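Local structure of esterase (Uncultured bacterium, 5EGN) at residues V23-F28 with D73-V78; N221-A226 with A232-I237. The protein hydrolyses ester bonds as an alpha/beta-hydrolase-type esterase and acts as a lactonase that degrades N-acyl homoserine lactones, the signals of bacterial quorum sensing. The protein carries 2 engineered substitutions. All coordinates share one frame; numbering follows the deposited sequence.

Interaction 1: residues V23-F28 with D73-V78; sequences VFLHPF and DDVVAV
Val75 of helix 68-81 meets strand 21-25 with both of its methyls, one for each of two strand residues. CG2 meets CD2 of Leu25 at 4.0 Å, while CG1 stands 4.4 Å from CG1 of Val23, a looser touch. The fork is set by Val75's first torsion (chi1 179°), which places CG1 anti to the backbone N and leaves CG2 beside that nitrogen, so the two branches spread along the strand. Leu25 gets there differently: its CB does not aim at the helix, but with CG beside its own backbone N (chi1 -54°) the end of the chain bends over until CD2 lies across Val75. The contact is small and wholly apolar, with 88 Å² buried in all, and the CA atoms of Val23 and Val75 stay 8.8 Å apart.

Further out, Ile98 of helix 94-105 touches both Leu25 and Val75, and Leu102 adds to the cover of Val75. One turn on, Val78 rests on Ile49 and Ile51 of the neighbouring strand 47-51, and Asp74 ties the helix to Arg54 by a salt bridge. Backbone bonds to Val88, Val90, Ile49 and Ile51 hold the strand inside the sheet. Helices laid over a largely parallel central sheet in this way are the build of the alpha/beta hydrolase fold.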
ATOM      1  N   VAL A  23       0.671 -14.893  -6.426  1.00 23.34           N
ATOM      2  CA  VAL A  23       0.993 -13.719  -7.226  1.00 22.93           C
ATOM      3  C   VAL A  23      -0.187 -12.755  -7.350  1.00 22.66           C
ATOM      4  O   VAL A  23      -1.238 -13.107  -7.885  1.00 22.51           O
ATOM      5  CB  VAL A  23       1.466 -14.115  -8.635  1.00 23.75           C
ATOM      6  CG1 VAL A  23       1.729 -12.877  -9.467  1.00 22.97           C
ATOM      7  CG2 VAL A  23       2.722 -14.971  -8.545  1.00 23.94           C
ATOM      8  N   PHE A  24       0.003 -11.535  -6.851  1.00 22.50           N
ATOM      9  CA  PHE A  24      -1.013 -10.494  -6.921  1.00 22.26           C
ATOM     10  C   PHE A  24      -0.775  -9.543  -8.096  1.00 22.22           C
ATOM     11  O   PHE A  24       0.304  -8.915  -8.235  1.00 22.60           O
ATOM     12  CB  PHE A  24      -1.074  -9.706  -5.608  1.00 21.83           C
ATOM     13  CG  PHE A  24      -1.463 -10.535  -4.413  1.00 21.73           C
ATOM     14  CD1 PHE A  24      -0.492 -11.093  -3.598  1.00 21.68           C
ATOM     15  CD2 PHE A  24      -2.798 -10.754  -4.103  1.00 21.58           C
ATOM     16  CE1 PHE A  24      -0.842 -11.850  -2.496  1.00 22.21           C
ATOM     17  CE2 PHE A  24      -3.154 -11.509  -3.001  1.00 22.02           C
ATOM     18  CZ  PHE A  24      -2.174 -12.058  -2.198  1.00 22.39           C
ATOM     19  N   LEU A  25      -1.809  -9.467  -8.930  1.00 22.70           N
ATOM     20  CA  LEU A  25      -1.833  -8.680 -10.152  1.00 23.51           C
ATOM     21  C   LEU A  25      -2.881  -7.585 -10.032  1.00 23.38           C
ATOM     22  O   LEU A  25      -4.081  -7.862 -10.064  1.00 23.72           O
ATOM     23  CB  LEU A  25      -2.142  -9.577 -11.350  1.00 25.66           C
ATOM     24  CG  LEU A  25      -1.234 -10.793 -11.502  1.00 23.94           C
ATOM     25  CD1 LEU A  25      -1.654 -11.667 -12.675  1.00 26.13           C
ATOM     26  CD2 LEU A  25       0.190 -10.310 -11.666  1.00 23.71           C
ATOM     27  N   HIS A  26      -2.423  -6.344  -9.905  1.00 23.50           N
ATOM     28  CA  HIS A  26      -3.301  -5.204  -9.645  1.00 23.58           C
ATOM     29  C   HIS A  26      -4.186  -4.842 -10.842  1.00 23.88           C
ATOM     30  O   HIS A  26      -3.857  -5.179 -11.977  1.00 24.35           O
ATOM     31  CB  HIS A  26      -2.460  -3.991  -9.238  1.00 23.71           C
ATOM     32  CG  HIS A  26      -1.669  -3.401 -10.363  1.00 23.26           C
ATOM     33  ND1 HIS A  26      -2.213  -2.527 -11.280  1.00 22.76           N
ATOM     34  CD2 HIS A  26      -0.374  -3.564 -10.721  1.00 23.67           C
ATOM     35  CE1 HIS A  26      -1.288  -2.178 -12.155  1.00 23.97           C
ATOM     36  NE2 HIS A  26      -0.163  -2.791 -11.839  1.00 23.98           N
ATOM     37  N   PRO A  27      -5.310  -4.144 -10.589  1.00 24.14           N
ATOM     38  CA  PRO A  27      -6.178  -3.686 -11.681  1.00 24.87           C
ATOM     39  C   PRO A  27      -5.564  -2.556 -12.504  1.00 24.78           C
ATOM     40  O   PRO A  27      -4.517  -2.018 -12.147  1.00 25.01           O
ATOM     41  CB  PRO A  27      -7.433  -3.198 -10.950  1.00 24.81           C
ATOM     42  CG  PRO A  27      -6.949  -2.817  -9.605  1.00 24.29           C
ATOM     43  CD  PRO A  27      -5.887  -3.826  -9.271  1.00 24.10           C
ATOM     44  N   PHE A  28      -6.233  -2.206 -13.597  1.00 25.29           N
ATOM     45  CA  PHE A  28      -5.753  -1.194 -14.530  1.00 26.76           C
ATOM     46  C   PHE A  28      -5.672   0.187 -13.878  1.00 26.02           C
ATOM     47  O   PHE A  28      -6.512   0.537 -13.049  1.00 26.05           O
ATOM     48  CB  PHE A  28      -6.665  -1.161 -15.762  1.00 27.16           C
ATOM     49  CG  PHE A  28      -6.064  -0.470 -16.952  1.00 27.71           C
ATOM     50  CD1 PHE A  28      -4.801  -0.808 -17.408  1.00 28.72           C
ATOM     51  CD2 PHE A  28      -6.780   0.499 -17.635  1.00 28.55           C
ATOM     52  CE1 PHE A  28      -4.256  -0.174 -18.512  1.00 28.82           C
ATOM     53  CE2 PHE A  28      -6.243   1.133 -18.738  1.00 29.33           C
ATOM     54  CZ  PHE A  28      -4.978   0.796 -19.176  1.00 29.54           C
ATOM     55  N   ASP A  73       4.119 -12.160 -19.984  1.00 31.78           N
ATOM     56  CA  ASP A  73       5.548 -12.434 -20.105  1.00 33.44           C
ATOM     57  C   ASP A  73       6.334 -11.687 -19.028  1.00 32.37           C
ATOM     58  O   ASP A  73       7.324 -12.204 -18.515  1.00 32.51           O
ATOM     59  CB  ASP A  73       6.060 -12.067 -21.499  1.00 37.19           C
ATOM     60  CG  ASP A  73       7.458 -12.607 -21.769  1.00 47.21           C
ATOM     61  OD1 ASP A  73       7.949 -13.430 -20.967  1.00 41.96           O
ATOM     62  OD2 ASP A  73       8.065 -12.217 -22.792  1.00 50.35           O
ATOM     63  N   ASP A  74       5.892 -10.477 -18.687  1.00 31.83           N
ATOM     64  CA  ASP A  74       6.495  -9.750 -17.567  1.00 30.66           C
ATOM     65  C   ASP A  74       6.366 -10.563 -16.276  1.00 30.02           C
ATOM     66  O   ASP A  74       7.340 -10.729 -15.521  1.00 29.55           O
ATOM     67  CB  ASP A  74       5.849  -8.370 -17.399  1.00 30.41           C
ATOM     68  CG  ASP A  74       6.126  -7.444 -18.572  1.00 30.51           C
ATOM     69  OD1 ASP A  74       7.119  -7.673 -19.292  1.00 31.73           O
ATOM     70  OD2 ASP A  74       5.356  -6.479 -18.764  1.00 29.60           O
ATOM     71  N   VAL A  75       5.161 -11.076 -16.034  1.00 29.37           N
ATOM     72  CA  VAL A  75       4.921 -11.940 -14.878  1.00 28.64           C
ATOM     73  C   VAL A  75       5.848 -13.159 -14.882  1.00 29.30           C
ATOM     74  O   VAL A  75       6.432 -13.507 -13.851  1.00 28.26           O
ATOM     75  CB  VAL A  75       3.457 -12.426 -14.819  1.00 28.02           C
ATOM     76  CG1 VAL A  75       3.247 -13.331 -13.613  1.00 27.66           C
ATOM     77  CG2 VAL A  75       2.504 -11.243 -14.770  1.00 27.74           C
ATOM     78  N   VAL A  76       5.988 -13.799 -16.041  1.00 30.05           N
ATOM     79  CA  VAL A  76       6.851 -14.972 -16.165  1.00 29.96           C
ATOM     80  C   VAL A  76       8.307 -14.607 -15.882  1.00 30.62           C
ATOM     81  O   VAL A  76       9.048 -15.398 -15.301  1.00 30.51           O
ATOM     82  CB  VAL A  76       6.743 -15.623 -17.566  1.00 31.38           C
ATOM     83  CG1 VAL A  76       7.711 -16.791 -17.695  1.00 31.64           C
ATOM     84  CG2 VAL A  76       5.326 -16.096 -17.821  1.00 31.34           C
ATOM     85  N   ALA A  77       8.711 -13.405 -16.284  1.00 31.13           N
ATOM     86  CA  ALA A  77      10.051 -12.909 -15.977  1.00 31.29           C
ATOM     87  C   ALA A  77      10.246 -12.815 -14.470  1.00 30.33           C
ATOM     88  O   ALA A  77      11.264 -13.269 -13.932  1.00 30.01           O
ATOM     89  CB  ALA A  77      10.286 -11.558 -16.626  1.00 32.38           C
ATOM     90  N   VAL A  78       9.261 -12.228 -13.792  1.00 29.42           N
ATOM     91  CA  VAL A  78       9.310 -12.133 -12.335  1.00 29.64           C
ATOM     92  C   VAL A  78       9.422 -13.516 -11.687  1.00 29.65           C
ATOM     93  O   VAL A  78      10.245 -13.726 -10.795  1.00 29.46           O
ATOM     94  CB  VAL A  78       8.076 -11.403 -11.776  1.00 28.06           C
ATOM     95  CG1 VAL A  78       8.097 -11.414 -10.252  1.00 27.06           C
ATOM     96  CG2 VAL A  78       8.025  -9.976 -12.303  1.00 27.69           C
TER

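Interaction 2: residues N221-A226 with A232-I237; sequences NNQLLA and AELRVI
Ala226 and Leu234 meet through their CB atoms, 3.6 Å apart, where helix 219-228 lies over strand 233-237, the last two elements of a beta-alpha-beta crossover that starts with strand 206-211. The axes of 221-226 and 233-237 come within 8.4 Å, their directions 161° apart and so nearly antiparallel. The close part of the packing is here. At the turn into the strand, the methyl of Ala232 sits against the last carbonyl of the segment, with its CB 3.4 Å from O of Ala226, and the CA atoms of this pair are the nearest across the contact.

Leu234 spreads its two methyls over Asn222 and Gln223 while its CB rests on Ala226. Its CG is anti to the backbone N (chi1 178°), which carries the branch along the helix: CD2 lies 3.5 Å from CG of Gln223, while CD1 faces CB of Asn222 at 4.2 Å. Gln223, partly exposed, takes part with its aliphatic portion. The amide of Asn222 serves another purpose, its OD1 accepting from the backbone N of Ser118, and Leu234 also touches Val208 of strand 206-211.

The loose side belongs to Glu233 and Arg235, both exposed to solvent. Glu233 has its CB turned from the helix, and it pairs with Arg235 two residues on. Arg235 grips one oxygen with two nitrogens side-on: NE lies 3.0 Å and NH2 3.2 Å from OE2 of Glu233, both coming from the same face of the carboxylate, with NE 47° above its plane.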
ATOM      1  N   ASN A 221     -20.408 -10.313 -16.927  1.00 25.26           N
ATOM      2  CA  ASN A 221     -19.043 -10.427 -17.436  1.00 24.67           C
ATOM      3  C   ASN A 221     -18.234 -11.498 -16.703  1.00 24.44           C
ATOM      4  O   ASN A 221     -17.526 -12.282 -17.332  1.00 26.08           O
ATOM      5  CB  ASN A 221     -18.320  -9.080 -17.345  1.00 25.63           C
ATOM      6  CG  ASN A 221     -18.927  -8.027 -18.254  1.00 25.72           C
ATOM      7  OD1 ASN A 221     -19.130  -6.883 -17.849  1.00 25.55           O
ATOM      8  ND2 ASN A 221     -19.226  -8.412 -19.489  1.00 24.86           N
ATOM      9  N   ASN A 222     -18.337 -11.530 -15.378  1.00 24.59           N
ATOM     10  CA  ASN A 222     -17.675 -12.572 -14.598  1.00 25.08           C
ATOM     11  C   ASN A 222     -18.335 -13.926 -14.813  1.00 25.61           C
ATOM     12  O   ASN A 222     -17.673 -14.962 -14.784  1.00 29.36           O
ATOM     13  CB  ASN A 222     -17.682 -12.235 -13.107  1.00 25.49           C
ATOM     14  CG  ASN A 222     -17.007 -10.918 -12.803  1.00 25.24           C
ATOM     15  OD1 ASN A 222     -15.779 -10.828 -12.753  1.00 25.07           O
ATOM     16  ND2 ASN A 222     -17.809  -9.888 -12.581  1.00 25.69           N
ATOM     17  N   GLN A 223     -19.649 -13.912 -15.015  1.00 25.39           N
ATOM     18  CA  GLN A 223     -20.399 -15.139 -15.243  1.00 24.85           C
ATOM     19  C   GLN A 223     -19.936 -15.821 -16.517  1.00 25.54           C
ATOM     20  O   GLN A 223     -19.848 -17.042 -16.572  1.00 26.55           O
ATOM     21  CB  GLN A 223     -21.899 -14.855 -15.309  1.00 24.93           C
ATOM     22  CG  GLN A 223     -22.544 -14.694 -13.945  1.00 25.27           C
ATOM     23  CD  GLN A 223     -23.984 -14.249 -14.025  1.00 24.76           C
ATOM     24  OE1 GLN A 223     -24.448 -13.792 -15.069  1.00 25.01           O
ATOM     25  NE2 GLN A 223     -24.706 -14.383 -12.919  1.00 24.38           N
ATOM     26  N   LEU A 224     -19.636 -15.025 -17.536  1.00 25.70           N
ATOM     27  CA  LEU A 224     -19.115 -15.561 -18.788  1.00 25.97           C
ATOM     28  C   LEU A 224     -17.807 -16.308 -18.541  1.00 26.34           C
ATOM     29  O   LEU A 224     -17.529 -17.327 -19.173  1.00 26.22           O
ATOM     30  CB  LEU A 224     -18.913 -14.438 -19.808  1.00 25.55           C
ATOM     31  CG  LEU A 224     -18.404 -14.825 -21.196  1.00 26.13           C
ATOM     32  CD1 LEU A 224     -19.135 -14.030 -22.259  1.00 27.02           C
ATOM     33  CD2 LEU A 224     -16.912 -14.588 -21.303  1.00 26.37           C
ATOM     34  N   LEU A 225     -17.012 -15.793 -17.608  1.00 25.68           N
ATOM     35  CA  LEU A 225     -15.753 -16.424 -17.230  1.00 26.34           C
ATOM     36  C   LEU A 225     -15.990 -17.725 -16.475  1.00 25.92           C
ATOM     37  O   LEU A 225     -15.436 -18.765 -16.824  1.00 26.28           O
ATOM     38  CB  LEU A 225     -14.914 -15.473 -16.373  1.00 26.07           C
ATOM     39  CG  LEU A 225     -13.870 -14.602 -17.075  1.00 26.04           C
ATOM     40  CD1 LEU A 225     -14.445 -13.934 -18.312  1.00 26.50           C
ATOM     41  CD2 LEU A 225     -13.321 -13.562 -16.108  1.00 25.62           C
ATOM     42  N   ALA A 226     -16.823 -17.659 -15.443  1.00 26.43           N
ATOM     43  CA  ALA A 226     -17.050 -18.801 -14.565  1.00 26.62           C
ATOM     44  C   ALA A 226     -17.755 -19.957 -15.271  1.00 26.98           C
ATOM     45  O   ALA A 226     -17.483 -21.122 -14.989  1.00 28.22           O
ATOM     46  CB  ALA A 226     -17.851 -18.367 -13.350  1.00 26.90           C
ATOM     47  N   ALA A 232     -15.004 -24.201 -12.694  1.00 29.96           N
ATOM     48  CA  ALA A 232     -14.844 -22.902 -12.052  1.00 29.90           C
ATOM     49  C   ALA A 232     -16.002 -22.606 -11.107  1.00 30.75           C
ATOM     50  O   ALA A 232     -17.143 -22.984 -11.365  1.00 30.87           O
ATOM     51  CB  ALA A 232     -14.726 -21.804 -13.096  1.00 29.26           C
ATOM     52  N   GLU A 233     -15.694 -21.929 -10.007  1.00 30.96           N
ATOM     53  CA  GLU A 233     -16.718 -21.494  -9.068  1.00 30.97           C
ATOM     54  C   GLU A 233     -16.874 -19.980  -9.123  1.00 29.43           C
ATOM     55  O   GLU A 233     -15.892 -19.250  -9.260  1.00 28.33           O
ATOM     56  CB  GLU A 233     -16.380 -21.939  -7.643  1.00 33.97           C
ATOM     57  CG  GLU A 233     -17.451 -21.587  -6.620  1.00 40.04           C
ATOM     58  CD  GLU A 233     -17.129 -22.101  -5.232  1.00 46.75           C
ATOM     59  OE1 GLU A 233     -16.136 -22.843  -5.086  1.00 40.81           O
ATOM     60  OE2 GLU A 233     -17.872 -21.763  -4.286  1.00 41.20           O
ATOM     61  N   LEU A 234     -18.113 -19.514  -9.026  1.00 29.69           N
ATOM     62  CA  LEU A 234     -18.384 -18.084  -8.993  1.00 28.18           C
ATOM     63  C   LEU A 234     -18.981 -17.672  -7.655  1.00 27.74           C
ATOM     64  O   LEU A 234     -19.882 -18.329  -7.135  1.00 28.51           O
ATOM     65  CB  LEU A 234     -19.326 -17.684 -10.128  1.00 26.89           C
ATOM     66  CG  LEU A 234     -19.718 -16.206 -10.167  1.00 26.19           C
ATOM     67  CD1 LEU A 234     -18.511 -15.325 -10.455  1.00 26.34           C
ATOM     68  CD2 LEU A 234     -20.806 -15.975 -11.190  1.00 24.92           C
ATOM     69  N   ARG A 235     -18.462 -16.585  -7.099  1.00 27.59           N
ATOM     70  CA  ARG A 235     -19.013 -16.000  -5.885  1.00 27.52           C
ATOM     71  C   ARG A 235     -19.408 -14.556  -6.162  1.00 25.93           C
ATOM     72  O   ARG A 235     -18.550 -13.693  -6.334  1.00 26.12           O
ATOM     73  CB  ARG A 235     -18.006 -16.066  -4.733  1.00 28.62           C
ATOM     74  CG  ARG A 235     -17.628 -17.478  -4.300  1.00 32.00           C
ATOM     75  CD  ARG A 235     -18.359 -17.906  -3.032  1.00 36.23           C
ATOM     76  NE  ARG A 235     -18.043 -19.283  -2.659  1.00 40.52           N
ATOM     77  CZ  ARG A 235     -17.867 -19.702  -1.408  1.00 42.43           C
ATOM     78  NH1 ARG A 235     -17.973 -18.847  -0.401  1.00 45.01           N
ATOM     79  NH2 ARG A 235     -17.582 -20.975  -1.165  1.00 42.67           N
ATOM     80  N   VAL A 236     -20.710 -14.299  -6.223  1.00 25.53           N
ATOM     81  CA  VAL A 236     -21.210 -12.940  -6.388  1.00 25.87           C
ATOM     82  C   VAL A 236     -21.319 -12.276  -5.020  1.00 25.73           C
ATOM     83  O   VAL A 236     -22.121 -12.694  -4.188  1.00 24.80           O
ATOM     84  CB  VAL A 236     -22.577 -12.919  -7.088  1.00 25.69           C
ATOM     85  CG1 VAL A 236     -23.081 -11.495  -7.213  1.00 26.59           C
ATOM     86  CG2 VAL A 236     -22.485 -13.583  -8.459  1.00 25.64           C
ATOM     87  N   ILE A 237     -20.517 -11.243  -4.783  1.00 26.48           N
ATOM     88  CA  ILE A 237     -20.421 -10.675  -3.445  1.00 26.67           C
ATOM     89  C   ILE A 237     -21.382  -9.502  -3.232  1.00 27.03           C
ATOM     90  O   ILE A 237     -21.341  -8.522  -3.980  1.00 28.95           O
ATOM     91  CB  ILE A 237     -18.984 -10.208  -3.141  1.00 27.13           C
ATOM     92  CG1 ILE A 237     -17.993 -11.326  -3.447  1.00 26.94           C
ATOM     93  CG2 ILE A 237     -18.862  -9.815  -1.691  1.00 27.69           C
ATOM     94  CD1 ILE A 237     -18.225 -12.589  -2.644  1.00 26.76           C
TER

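Both interactions press a helix onto the same sheet, but at different places in it. Interaction 1 uses strand 21-25, inside the sheet, and is fully buried; interaction 2 uses the outermost strand 233-237 and is only partly buried. The centre of interaction 1 lies about 9 Å from the chain's centre, that of interaction 2 about 15 Å from it on the opposite side. The two centres are 21 Å apart and their nearest atoms about 11 Å, with strands 87-92, 110-116 and 206-211 between. The side chain of Leu25 touches residues of the likely nucleophile elbow (Gly91, Ser93, Gly95). In interaction 2, helix 219-228 packs on an edge strand paired to strand 206-211.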